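Local coordinates for protein p-nitrophenyl phosphatase (Pho2) (Archaeoglobus fulgidus, PDB 3QGM) that probably hydrolyses phosphate esters as a metal-dependent phosphatase of the haloacid dehalogenase superfamily, and carries a bound calcium ion in this crystal, at residues A[212-217]-A[243-248]; A[225-230]-A[251-256]; A[9-14]-A[206-211]; A[26-31]-A[256-261]; A[45-50]-A[73-78]. All coordinates share one frame; numbering follows the deposited sequence. Where two conformers were deposited one is given.

Interaction 1: A[212-217]-A[243-248]. With CA (calcium ion), chain E.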
# COMPACT_ATOMS: atom_id res chain seq x y z
N ASP A 212 22.88 8.00 10.46
CA ASP A 212 22.04 8.86 11.28
C ASP A 212 20.76 8.19 11.73
O ASP A 212 20.04 8.80 12.47
CB ASP A 212 21.71 10.20 10.58
CG ASP A 212 20.75 10.05 9.40
OD1 ASP A 212 20.76 9.01 8.72
OD2 ASP A 212 20.00 11.01 9.14
N GLN A 213 20.51 6.95 11.28
CA GLN A 213 19.30 6.18 11.62
C GLN A 213 19.61 4.81 12.24
O GLN A 213 20.28 3.95 11.64
CB GLN A 213 18.42 5.98 10.39
CG GLN A 213 17.85 7.27 9.83
CD GLN A 213 16.84 7.01 8.71
OE1 GLN A 213 15.64 7.17 8.91
NE2 GLN A 213 17.32 6.68 7.54
N ILE A 214 19.07 4.59 13.43
CA ILE A 214 19.28 3.34 14.16
C ILE A 214 18.70 2.18 13.41
O ILE A 214 19.35 1.16 13.19
CB ILE A 214 18.65 3.39 15.50
CG1 ILE A 214 19.25 4.57 16.27
CG2 ILE A 214 18.76 1.97 16.24
CD1 ILE A 214 20.09 4.22 17.43
N ASP A 215 17.46 2.33 12.96
CA ASP A 215 16.76 1.28 12.23
C ASP A 215 17.21 1.09 10.80
O ASP A 215 16.76 0.17 10.15
CB ASP A 215 15.26 1.56 12.19
CG ASP A 215 14.92 2.83 11.46
OD1 ASP A 215 13.90 2.83 10.77
OD2 ASP A 215 15.65 3.82 11.60
N VAL A 216 18.07 1.95 10.29
CA VAL A 216 18.60 1.75 8.96
C VAL A 216 20.09 1.42 9.05
O VAL A 216 20.54 0.33 8.69
CB VAL A 216 18.31 3.01 8.10
CG1 VAL A 216 18.97 2.93 6.74
CG2 VAL A 216 16.73 3.20 7.98
N ASP A 217 20.83 2.39 9.55
CA ASP A 217 22.29 2.32 9.51
C ASP A 217 22.85 1.39 10.59
O ASP A 217 23.71 0.57 10.30
CB ASP A 217 22.85 3.72 9.66
CG ASP A 217 22.32 4.62 8.58
OD1 ASP A 217 22.70 4.33 7.42
OD2 ASP A 217 21.46 5.52 8.87
N GLN A 243 14.80 7.53 22.82
CA GLN A 243 13.53 7.14 22.24
C GLN A 243 13.74 6.22 21.02
O GLN A 243 13.04 5.22 20.85
CB GLN A 243 12.77 8.39 21.82
CG GLN A 243 12.47 9.43 22.92
CD GLN A 243 13.61 9.76 23.92
OE1 GLN A 243 14.71 10.16 23.53
NE2 GLN A 243 13.30 9.65 25.22
N MSE A 244 14.72 6.57 20.19
CA MSE A 244 15.04 5.77 19.02
C MSE A 244 15.63 4.41 19.39
O MSE A 244 15.29 3.37 18.80
CB MSE A 244 16.01 6.55 18.14
CG MSE A 244 15.40 7.77 17.43
SE MSE A 244 13.80 7.33 16.37
CE MSE A 244 13.51 9.10 15.59
N ILE A 245 16.53 4.40 20.38
CA ILE A 245 17.08 3.14 20.92
C ILE A 245 15.91 2.21 21.37
O ILE A 245 15.85 1.04 20.97
CB ILE A 245 18.12 3.42 22.06
CG1 ILE A 245 19.42 3.96 21.44
CG2 ILE A 245 18.38 2.14 22.89
CD1 ILE A 245 20.35 4.67 22.42
N GLU A 246 14.97 2.76 22.13
CA GLU A 246 13.82 1.97 22.64
C GLU A 246 12.94 1.56 21.47
O GLU A 246 12.61 0.39 21.33
CB GLU A 246 12.96 2.76 23.65
CG GLU A 246 13.19 2.43 25.12
CD GLU A 246 12.61 1.07 25.55
OE1 GLU A 246 13.04 0.56 26.61
OE2 GLU A 246 11.73 0.49 24.84
N ARG A 247 12.56 2.53 20.65
CA ARG A 247 11.76 2.30 19.45
C ARG A 247 12.28 1.12 18.60
O ARG A 247 11.53 0.21 18.23
CB ARG A 247 11.74 3.59 18.64
CG ARG A 247 11.05 3.56 17.29
CD ARG A 247 9.58 3.92 17.38
NE ARG A 247 9.35 5.23 17.99
CZ ARG A 247 9.55 6.40 17.40
NH1 ARG A 247 9.28 7.53 18.06
NH2 ARG A 247 10.03 6.47 16.16
N HIS A 248 13.58 1.12 18.30
CA HIS A 248 14.09 0.16 17.35
C HIS A 248 14.72 -1.09 18.00
O HIS A 248 14.96 -2.09 17.31
CB HIS A 248 14.99 0.87 16.36
CG HIS A 248 14.33 2.04 15.68
ND1 HIS A 248 13.23 1.89 14.85
CD2 HIS A 248 14.59 3.37 15.72
CE1 HIS A 248 12.86 3.08 14.40
NE2 HIS A 248 13.67 3.99 14.91
CA CA E . 20.73 8.78 6.46
O HOH W 1 18.83 10.24 6.92
O HOH W 2 20.09 6.77 6.80
O HOH W 3 19.56 8.58 4.44
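The opening turn of helix 214-224 meets the closing turn of helix 241-248, nearest at Asp215 and His248, and no hydrogen bond crosses between 212-217 and 243-248. Gln213 takes the N-cap position, and a wider, pi-type turn follows. Asp215 keeps CG in the crowded position between backbone N and carbonyl carbon (chi1 63°), which lays its carboxylate almost flat on the His248 imidazole, the planes 12° apart. Its CB makes a CH-pi contact 3.5 Å from the ring centroid, while Arg247 CG lies over the opposite face; the acidic neighbour would probably favour a protonated imidazole. Branched Ile214 suits a place with two partners: CG2 reaches His248 CB at 3.9 Å and CD1 meets Ile245 CG1 at 4.1 Å. Asp212 OD1 binds the calcium at 2.3 Å. Asp217 is second-shell: its OD2 takes the Gln213 N-H on the anti lone pair at 3.0 Å and also accepts from a calcium-bound water, while OD1 forms a salt bridge with Lys187. Ile214 packs further on Leu250 and on Leu230 of strand 227-231, so the start of helix 214-224 lies between helix 241-248 and the metal-bearing end of the central sheet.

Interaction 2: A[225-230]-A[251-256]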
# COMPACT_ATOMS: atom_id res chain seq x y z
N GLY A 225 27.90 -7.83 10.93
CA GLY A 225 28.86 -8.00 12.01
C GLY A 225 29.93 -6.92 12.03
O GLY A 225 31.04 -7.17 12.44
N ALA A 226 29.58 -5.70 11.58
CA ALA A 226 30.47 -4.55 11.67
C ALA A 226 30.04 -3.63 12.79
O ALA A 226 28.84 -3.41 13.01
CB ALA A 226 30.45 -3.78 10.35
N GLU A 227 31.02 -3.01 13.44
CA GLU A 227 30.76 -2.04 14.50
C GLU A 227 30.01 -0.87 13.91
O GLU A 227 30.21 -0.53 12.75
CB GLU A 227 32.06 -1.51 15.13
CG GLU A 227 32.84 -2.55 15.92
CD GLU A 227 33.93 -1.90 16.76
OE1 GLU A 227 35.06 -1.78 16.25
OE2 GLU A 227 33.65 -1.46 17.89
N THR A 228 29.18 -0.25 14.73
CA THR A 228 28.25 0.75 14.28
C THR A 228 28.48 2.05 15.05
O THR A 228 28.77 2.05 16.28
CB THR A 228 26.78 0.29 14.53
OG1 THR A 228 26.64 -0.06 15.91
CG2 THR A 228 26.41 -0.91 13.62
N VAL A 229 28.35 3.14 14.30
CA VAL A 229 28.52 4.51 14.82
C VAL A 229 27.30 5.33 14.42
O VAL A 229 26.97 5.45 13.24
CB VAL A 229 29.74 5.25 14.22
CG1 VAL A 229 29.75 6.67 14.71
CG2 VAL A 229 31.10 4.53 14.57
N LEU A 230 26.64 5.92 15.40
CA LEU A 230 25.53 6.81 15.11
C LEU A 230 25.98 8.25 15.30
O LEU A 230 26.59 8.62 16.31
CB LEU A 230 24.34 6.51 16.05
CG LEU A 230 23.09 7.37 15.78
CD1 LEU A 230 22.31 6.89 14.54
CD2 LEU A 230 22.19 7.32 17.00
N LYS A 251 21.14 -0.68 19.75
CA LYS A 251 22.08 0.31 20.25
C LYS A 251 23.27 0.34 19.32
O LYS A 251 23.77 -0.73 18.95
CB LYS A 251 22.62 -0.06 21.63
CG LYS A 251 21.70 0.25 22.80
CD LYS A 251 22.52 0.52 24.08
CE LYS A 251 23.56 -0.56 24.35
NZ LYS A 251 24.91 0.04 24.61
N PRO A 252 23.76 1.55 19.00
CA PRO A 252 25.02 1.66 18.28
C PRO A 252 26.20 1.37 19.23
O PRO A 252 26.04 1.50 20.42
CB PRO A 252 25.04 3.13 17.82
CG PRO A 252 24.28 3.87 18.91
CD PRO A 252 23.24 2.86 19.43
N ASP A 253 27.34 0.96 18.70
CA ASP A 253 28.56 0.85 19.49
C ASP A 253 29.08 2.22 19.98
O ASP A 253 29.64 2.31 21.07
CB ASP A 253 29.63 0.10 18.70
CG ASP A 253 29.20 -1.31 18.36
OD1 ASP A 253 28.72 -2.02 19.26
OD2 ASP A 253 29.30 -1.72 17.20
N TYR A 254 28.91 3.26 19.15
CA TYR A 254 29.34 4.62 19.47
C TYR A 254 28.31 5.68 19.02
O TYR A 254 27.63 5.51 18.03
CB TYR A 254 30.67 4.92 18.78
CG TYR A 254 31.74 3.91 19.03
CD1 TYR A 254 32.61 4.04 20.12
CD2 TYR A 254 31.93 2.83 18.16
CE1 TYR A 254 33.61 3.10 20.36
CE2 TYR A 254 32.92 1.91 18.38
CZ TYR A 254 33.76 2.04 19.48
OH TYR A 254 34.75 1.12 19.71
N VAL A 255 28.22 6.78 19.75
CA VAL A 255 27.42 7.92 19.35
C VAL A 255 28.31 9.15 19.34
O VAL A 255 29.05 9.37 20.29
CB VAL A 255 26.28 8.19 20.34
CG1 VAL A 255 25.39 9.34 19.83
CG2 VAL A 255 25.47 6.92 20.58
N PHE A 256 28.26 9.94 18.27
CA PHE A 256 29.00 11.17 18.15
C PHE A 256 28.07 12.23 17.59
O PHE A 256 27.15 11.92 16.85
CB PHE A 256 30.20 11.04 17.21
CG PHE A 256 31.29 10.22 17.74
CD1 PHE A 256 32.12 10.71 18.75
CD2 PHE A 256 31.51 8.94 17.26
CE1 PHE A 256 33.13 9.94 19.27
CE2 PHE A 256 32.52 8.16 17.75
CZ PHE A 256 33.33 8.65 18.78
O HOH W 4 26.80 -2.69 16.40
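Strands 227-231 and 254-256 are parallel neighbours at one end of the sheet, joined through helix 241-248 as a beta-alpha-beta unit. Among backbone hydrogen bonds, Leu230 N gives a nearly straight one (173°) to Tyr254 O at 2.8 Å, Phe256 N reaches Leu230 O at 2.9 Å, and Tyr254 N reaches Thr228 O at 3.1 Å. Side chains add a reciprocal pair: Thr228 N donates to the anti lone pair of Asp253 OD2 at 2.9 Å, and Asp253 N to Thr228 OG1 at 3.1 Å. The crowded first torsion of Thr228 (chi1 54°) brings OG1 there, and a water bridges OG1 and OD2. An alanine here would remove OG1 and probably leave Asp253 N and the water less well held. Apolar contacts alternate across the sheet: Val229 CG1 meets the Phe256 ring at its edge, 3.8 Å from CD2, whereas Leu230 CB lies 3.9 Å from Pro252 CB, the compact proline ring fitting beside helix 214-224. Tyr254 OH gives Glu227 OE2 a weak bond, while Glu227 OE1 has its salt bridge with Lys8. Glu227 OE2 and Asp253 OD2 are 4.4 Å apart, like charges whose repulsion, if both are ionised, Lys8 and the Thr228 N-H would probably offset.

Interaction 3: A[9-14]-A[206-211]. With CA (calcium ion), chain E.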
# COMPACT_ATOMS: atom_id res chain seq x y z
N LYS A 9 40.05 -0.04 9.39
CA LYS A 9 40.62 0.10 8.05
C LYS A 9 39.66 0.84 7.13
O LYS A 9 40.08 1.65 6.30
CB LYS A 9 40.96 -1.28 7.46
CG LYS A 9 42.31 -1.80 7.97
CD LYS A 9 42.61 -3.26 7.62
CE LYS A 9 43.80 -3.79 8.50
NZ LYS A 9 44.37 -5.08 8.00
N GLY A 10 38.37 0.55 7.27
CA GLY A 10 37.35 1.16 6.40
C GLY A 10 36.06 1.60 7.06
O GLY A 10 35.72 1.17 8.16
N TYR A 11 35.34 2.45 6.34
CA TYR A 11 34.11 3.07 6.83
C TYR A 11 33.05 3.02 5.72
O TYR A 11 33.29 3.42 4.61
CB TYR A 11 34.39 4.51 7.25
CG TYR A 11 35.31 4.54 8.43
CD1 TYR A 11 34.80 4.54 9.73
CD2 TYR A 11 36.68 4.48 8.28
CE1 TYR A 11 35.62 4.52 10.82
CE2 TYR A 11 37.52 4.44 9.39
CZ TYR A 11 36.99 4.45 10.65
OH TYR A 11 37.81 4.40 11.78
N ILE A 12 31.90 2.49 6.06
CA ILE A 12 30.71 2.51 5.21
C ILE A 12 29.91 3.68 5.75
O ILE A 12 29.43 3.63 6.89
CB ILE A 12 29.92 1.22 5.31
CG1 ILE A 12 30.76 0.11 4.68
CG2 ILE A 12 28.54 1.39 4.59
CD1 ILE A 12 30.13 -1.29 4.70
N ILE A 13 29.82 4.74 4.93
CA ILE A 13 29.25 6.02 5.38
C ILE A 13 27.93 6.34 4.67
O ILE A 13 27.84 6.44 3.45
CB ILE A 13 30.25 7.18 5.32
CG1 ILE A 13 31.53 6.82 6.11
CG2 ILE A 13 29.64 8.42 5.92
CD1 ILE A 13 32.62 7.92 6.09
N ASP A 14 26.87 6.43 5.46
CA ASP A 14 25.58 6.99 4.98
C ASP A 14 25.83 8.45 4.55
O ASP A 14 26.61 9.18 5.19
CB ASP A 14 24.60 6.85 6.14
CG ASP A 14 23.30 7.65 6.01
OD1 ASP A 14 22.64 7.79 4.94
OD2 ASP A 14 22.93 8.11 7.10
N ASP A 206 37.00 -5.19 10.25
CA ASP A 206 37.82 -4.02 10.01
C ASP A 206 37.02 -2.85 9.45
O ASP A 206 37.60 -1.92 8.90
CB ASP A 206 38.93 -4.36 9.02
CG ASP A 206 39.99 -5.21 9.61
OD1 ASP A 206 40.56 -4.82 10.66
OD2 ASP A 206 40.26 -6.28 9.03
N VAL A 207 35.70 -2.89 9.58
CA VAL A 207 34.88 -1.82 9.05
C VAL A 207 33.89 -1.29 10.12
O VAL A 207 33.43 -2.04 11.00
CB VAL A 207 34.15 -2.29 7.77
CG1 VAL A 207 33.21 -1.20 7.25
CG2 VAL A 207 35.13 -2.68 6.68
N ALA A 208 33.64 0.02 10.09
CA ALA A 208 32.55 0.60 10.88
C ALA A 208 31.51 1.22 9.95
O ALA A 208 31.84 1.77 8.92
CB ALA A 208 33.06 1.63 11.91
N VAL A 209 30.24 1.11 10.33
CA VAL A 209 29.12 1.60 9.52
C VAL A 209 28.58 2.84 10.23
O VAL A 209 28.24 2.78 11.42
CB VAL A 209 28.08 0.48 9.40
CG1 VAL A 209 26.71 0.98 8.73
CG2 VAL A 209 28.69 -0.68 8.64
N VAL A 210 28.58 3.97 9.54
CA VAL A 210 28.25 5.25 10.16
C VAL A 210 27.00 5.75 9.50
O VAL A 210 26.88 5.65 8.26
CB VAL A 210 29.33 6.32 9.88
CG1 VAL A 210 28.94 7.66 10.56
CG2 VAL A 210 30.72 5.86 10.36
N GLY A 211 26.10 6.29 10.32
CA GLY A 211 24.84 6.79 9.85
C GLY A 211 24.04 7.54 10.88
O GLY A 211 24.47 7.70 12.04
CA CA E . 20.73 8.78 6.46
O HOH W 1 18.83 10.24 6.92
O HOH W 3 19.56 8.58 4.44
O HOH W 2 20.09 6.77 6.80
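The Tyr11 ring receives Val210 CG2 at its edge, near the ring plane, 4.3 Å from CD1, and Ala208 CB obliquely, 4.0 Å from CE1. A short alanine suits that spot beside a bulky ring; Met262 of helix 259-264 also touches the ring, and Tyr11 OH is hydrogen-bonded to Pro6 O and Lys8 N. The Asp14 carboxylate, its CG anti to the backbone N (chi1 166°), grips the calcium with both oxygens, OD1 at 2.6 Å and OD2 at 2.4 Å. Asp206 turns its carboxylate alongside the extended Lys9 chain, with OD2 4.4 Å from Lys9 NZ, beyond salt-bridge range. Strands 10-14 and 207-211 are parallel neighbours at the middle of the Rossmann-like sheet of the haloacid dehalogenase fold, and Asp14 opens the DxD motif at the end of the first strand. Five backbone hydrogen bonds join them, including Val210 N to Ile12 O at 2.8 Å and Asp14 N to Val210 O at 2.9 Å, the latter nearly straight (172°). Beta-branched Ile12, Val207 and Val209 suit the extended strands: Ile12 CG1 packs on Val207 CG1 at 3.8 Å, on the face lined by helix 190-200. Gly211 suits its place, since a CB would crowd Asp14 CB.

Interaction 4: A[26-31]-A[256-261]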
# COMPACT_ATOMS: atom_id res chain seq x y z
N ILE A 26 26.75 19.13 5.08
CA ILE A 26 26.89 19.32 6.54
C ILE A 26 28.37 19.57 6.71
O ILE A 26 29.16 18.68 6.43
CB ILE A 26 26.48 18.00 7.35
CG1 ILE A 26 25.11 17.47 6.95
CG2 ILE A 26 26.60 18.17 8.88
CD1 ILE A 26 24.08 18.48 6.72
N PRO A 27 28.78 20.80 7.08
CA PRO A 27 30.20 21.07 7.03
C PRO A 27 31.01 20.12 7.91
O PRO A 27 32.09 19.72 7.52
CB PRO A 27 30.32 22.52 7.56
CG PRO A 27 28.98 23.09 7.54
CD PRO A 27 27.99 21.97 7.53
N GLU A 28 30.49 19.77 9.07
CA GLU A 28 31.20 18.88 10.00
C GLU A 28 31.34 17.47 9.42
O GLU A 28 32.32 16.76 9.71
CB GLU A 28 30.47 18.81 11.34
CG GLU A 28 30.18 20.16 11.97
CD GLU A 28 28.72 20.61 11.81
OE1 GLU A 28 28.20 20.64 10.67
OE2 GLU A 28 28.11 20.97 12.84
N GLY A 29 30.36 17.05 8.61
CA GLY A 29 30.46 15.79 7.86
C GLY A 29 31.48 15.82 6.71
O GLY A 29 32.25 14.87 6.52
N VAL A 30 31.48 16.91 5.94
CA VAL A 30 32.49 17.09 4.90
C VAL A 30 33.89 17.07 5.50
O VAL A 30 34.76 16.34 5.03
CB VAL A 30 32.26 18.42 4.08
CG1 VAL A 30 33.52 18.82 3.32
CG2 VAL A 30 31.05 18.29 3.14
N GLU A 31 34.11 17.88 6.53
CA GLU A 31 35.37 17.94 7.22
C GLU A 31 35.81 16.52 7.63
O GLU A 31 36.94 16.10 7.42
CB GLU A 31 35.24 18.79 8.49
CG GLU A 31 35.22 20.35 8.37
CD GLU A 31 34.98 21.03 9.77
OE1 GLU A 31 35.98 21.15 10.54
OE2 GLU A 31 33.80 21.42 10.11
N PHE A 256 28.26 9.94 18.27
CA PHE A 256 29.00 11.17 18.15
C PHE A 256 28.07 12.23 17.59
O PHE A 256 27.15 11.92 16.85
CB PHE A 256 30.20 11.04 17.21
CG PHE A 256 31.29 10.22 17.74
CD1 PHE A 256 32.12 10.71 18.75
CD2 PHE A 256 31.51 8.94 17.26
CE1 PHE A 256 33.13 9.94 19.27
CE2 PHE A 256 32.52 8.16 17.75
CZ PHE A 256 33.33 8.65 18.78
N ASN A 257 28.35 13.48 17.93
CA ASN A 257 27.55 14.58 17.43
C ASN A 257 27.62 14.62 15.90
O ASN A 257 26.61 14.75 15.25
CB ASN A 257 28.01 15.91 18.07
CG ASN A 257 27.38 16.15 19.44
OD1 ASN A 257 26.24 15.75 19.69
ND2 ASN A 257 28.09 16.85 20.32
N SER A 258 28.82 14.49 15.36
CA SER A 258 29.01 14.51 13.92
C SER A 258 30.20 13.63 13.54
O SER A 258 30.96 13.20 14.41
CB SER A 258 29.30 15.95 13.45
OG SER A 258 30.56 16.34 13.95
N LEU A 259 30.37 13.41 12.24
CA LEU A 259 31.49 12.60 11.76
C LEU A 259 32.85 13.23 12.16
O LEU A 259 33.83 12.52 12.47
CB LEU A 259 31.38 12.40 10.24
CG LEU A 259 32.44 11.53 9.60
CD1 LEU A 259 32.27 10.10 10.07
CD2 LEU A 259 32.26 11.66 8.07
N LYS A 260 32.90 14.56 12.13
CA LYS A 260 34.11 15.29 12.56
C LYS A 260 34.52 14.81 13.94
O LYS A 260 35.67 14.42 14.16
CB LYS A 260 33.86 16.81 12.56
CG LYS A 260 34.81 17.64 13.42
CD LYS A 260 34.46 19.13 13.30
CE LYS A 260 34.60 19.86 14.64
NZ LYS A 260 33.65 19.30 15.71
N ASP A 261 33.56 14.80 14.87
CA ASP A 261 33.84 14.39 16.23
C ASP A 261 34.28 12.92 16.33
O ASP A 261 35.19 12.60 17.11
CB ASP A 261 32.62 14.65 17.13
CG ASP A 261 32.25 16.13 17.23
OD1 ASP A 261 33.12 17.02 17.12
OD2 ASP A 261 31.05 16.42 17.41
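Lys260 sends CG anti to its backbone N (chi1 159°) and then bends at chi3 and chi4, so that its stem passes along helix 27-38 while its tip turns back to its own helix. There NZ forms a salt bridge with Asp261 OD1 at 2.7 Å, coming from above the carboxylate plane. Leu259, CG also anti to the backbone N (chi1 -177°), extends CD2 to 3.6 Å from Gly29 O. Glu28 brings CB to 3.6 Å from Ser258 OG, and a bend at chi2 leads its carboxylate away. The first turns of two helices of the haloacid dehalogenase core thus meet here: helix 27-38, which precedes strand 42-47, and helix 259-264, which follows the edge strand 254-256. Each begins after an N-cap residue, Ile26 and Ser258; serine, common at N-caps, suits its place, and its OG gives Asp261 OD2 a weak bond. Between the helices Lys260 N gives Glu28 O a weak, bent hydrogen bond of 3.3 Å, and Lys260 CB lies 3.2 Å from the same oxygen. Glu31 runs side by side with Lys260, OE1 3.7 Å from CD, but its salt bridge is with Lys35. An alanine in place of Lys260 would remove the stem beside Glu31 and the salt bridge to Asp261, and would probably weaken the contact while keeping CB and N-H at Glu28 O. Leu259 reaches past Gly29 toward Ile13 and Val210 of the central sheet.

Interaction 5: A[45-50]-A[73-78]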
# COMPACT_ATOMS: atom_id res chain seq x y z
N PHE A 45 30.67 5.34 0.36
CA PHE A 45 29.44 6.06 0.68
C PHE A 45 28.25 5.20 0.22
O PHE A 45 28.23 4.71 -0.92
CB PHE A 45 29.43 7.41 -0.02
CG PHE A 45 30.55 8.32 0.42
CD1 PHE A 45 31.69 8.45 -0.36
CD2 PHE A 45 30.46 9.05 1.60
CE1 PHE A 45 32.75 9.28 0.05
CE2 PHE A 45 31.51 9.88 2.01
CZ PHE A 45 32.65 9.99 1.23
N VAL A 46 27.29 4.94 1.11
CA VAL A 46 26.21 4.01 0.77
C VAL A 46 24.88 4.71 0.99
O VAL A 46 24.66 5.26 2.05
CB VAL A 46 26.28 2.69 1.58
CG1 VAL A 46 25.04 1.82 1.33
CG2 VAL A 46 27.53 1.86 1.21
N SER A 47 24.02 4.72 -0.03
CA SER A 47 22.75 5.43 0.06
C SER A 47 21.62 4.59 -0.49
O SER A 47 21.80 3.90 -1.47
CB SER A 47 22.79 6.71 -0.76
OG SER A 47 21.50 7.25 -0.90
N ASN A 48 20.45 4.69 0.16
CA ASN A 48 19.28 3.99 -0.27
C ASN A 48 18.52 4.73 -1.32
O ASN A 48 17.44 4.29 -1.70
CB ASN A 48 18.35 3.75 0.92
CG ASN A 48 18.69 2.49 1.68
OD1 ASN A 48 19.69 1.84 1.38
ND2 ASN A 48 17.81 2.10 2.62
N ASN A 49 19.04 5.87 -1.77
CA ASN A 49 18.39 6.67 -2.82
C ASN A 49 17.85 5.77 -3.91
O ASN A 49 18.59 4.99 -4.53
CB ASN A 49 19.36 7.70 -3.45
CG ASN A 49 18.64 8.76 -4.26
OD1 ASN A 49 17.97 8.45 -5.22
ND2 ASN A 49 18.78 10.02 -3.86
N SER A 50 16.56 5.91 -4.15
CA SER A 50 15.82 5.04 -5.07
C SER A 50 15.69 5.59 -6.50
O SER A 50 15.30 4.87 -7.43
CB SER A 50 14.41 4.87 -4.47
OG SER A 50 13.58 4.11 -5.31
N ILE A 73 31.17 5.01 -4.31
CA ILE A 73 29.73 5.36 -4.17
C ILE A 73 28.90 4.11 -4.45
O ILE A 73 29.03 3.54 -5.53
CB ILE A 73 29.22 6.41 -5.23
CG1 ILE A 73 30.08 7.67 -5.33
CG2 ILE A 73 27.80 6.82 -4.90
CD1 ILE A 73 29.92 8.57 -4.20
N LEU A 74 28.06 3.70 -3.51
CA LEU A 74 27.15 2.59 -3.70
C LEU A 74 25.75 3.08 -3.39
O LEU A 74 25.39 3.26 -2.19
CB LEU A 74 27.54 1.39 -2.81
CG LEU A 74 26.85 0.02 -3.06
CD1 LEU A 74 27.03 -0.50 -4.50
CD2 LEU A 74 27.35 -0.96 -2.07
N VAL A 75 24.96 3.30 -4.44
CA VAL A 75 23.59 3.77 -4.28
C VAL A 75 22.62 2.67 -4.74
O VAL A 75 22.97 1.82 -5.57
CB VAL A 75 23.37 5.13 -5.01
CG1 VAL A 75 23.55 4.98 -6.57
CG2 VAL A 75 22.00 5.76 -4.58
N ALA A 76 21.44 2.66 -4.13
CA ALA A 76 20.53 1.56 -4.26
C ALA A 76 20.13 1.36 -5.71
O ALA A 76 19.89 0.26 -6.11
CB ALA A 76 19.25 1.77 -3.35
N THR A 77 20.03 2.43 -6.48
CA THR A 77 19.62 2.28 -7.87
C THR A 77 20.68 1.43 -8.62
O THR A 77 20.37 0.40 -9.26
CB THR A 77 19.50 3.63 -8.58
OG1 THR A 77 20.71 4.38 -8.39
CG2 THR A 77 18.25 4.46 -8.05
N TYR A 78 21.94 1.83 -8.45
CA TYR A 78 23.05 1.05 -9.08
C TYR A 78 23.16 -0.37 -8.47
O TYR A 78 23.40 -1.36 -9.20
CB TYR A 78 24.35 1.85 -8.89
CG TYR A 78 25.65 1.16 -9.20
CD1 TYR A 78 26.19 1.24 -10.47
CD2 TYR A 78 26.36 0.44 -8.23
CE1 TYR A 78 27.39 0.66 -10.80
CE2 TYR A 78 27.61 -0.21 -8.55
CZ TYR A 78 28.09 -0.07 -9.86
OH TYR A 78 29.28 -0.62 -10.29
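Ile73 opens the segment at the outermost strand of the sheet within this chain, its CD1 lying obliquely by the Phe45 ring; both side chains face Leu61 of helix 54-63, where large apolar groups fit. Leu74 points to the other side, toward Ile192 and Ala196 of helix 190-200, and runs alongside Val46, with CB 4.0 Å from Val46 CG2. Leu74 N donates to Phe45 O at 2.8 Å, nearly along the C=O axis, and Leu74 O accepts from Ser47 N at 2.9 Å. Val75, at the N-cap of the next helix, places CG2 anti to its backbone N, 3.5 Å from Asn49 CB. That methyl lies beside an ST turn, in which Ser47 OG accepts from Asn49 N at 3.0 Å, while Asn49 OD1 accepts from the backbone N of Thr51 and Arg52. Ala76 N gives Ser47 O a weak bond (128°), and its single methyl fits against the carbonyl oxygens of Asn48 and Asn49. Thr77 brings CG2 within 3.0 Å of Ser50 O, a tight fit, and its OG1 bonds to Arg52 O. Strand 42-47, helix 54-63 and strand 73-75 form a beta-alpha-beta crossover of the Rossmann-like haloacid dehalogenase core; Ser47, its side chain about 6 Å from that of Asp14, sits at the strand end, consistent with the serine or threonine of the superfamily's second motif.

From the N terminus, strand 10-14 opens interaction 3, which closes almost two hundred residues later on strand 207-211. Helix 27-38 then opens interaction 4, the widest loop, which ends at 256-261 and therefore crosses interaction 3. Interaction 5 is a short closure lying within both, and adds strands 42-47 and 73-75 on one side of strand 10-14. Past interaction 3 the chain enters interactions 1 and 2, whose segments alternate and so cross, both enclosed by interaction 4. Interactions 5, 3 and 2 successively join strands of one sheet; interactions 1 and 3 share the calcium and its waters; interaction 4 ties N-terminal and C-terminal helices, meeting interaction 2 at Phe256.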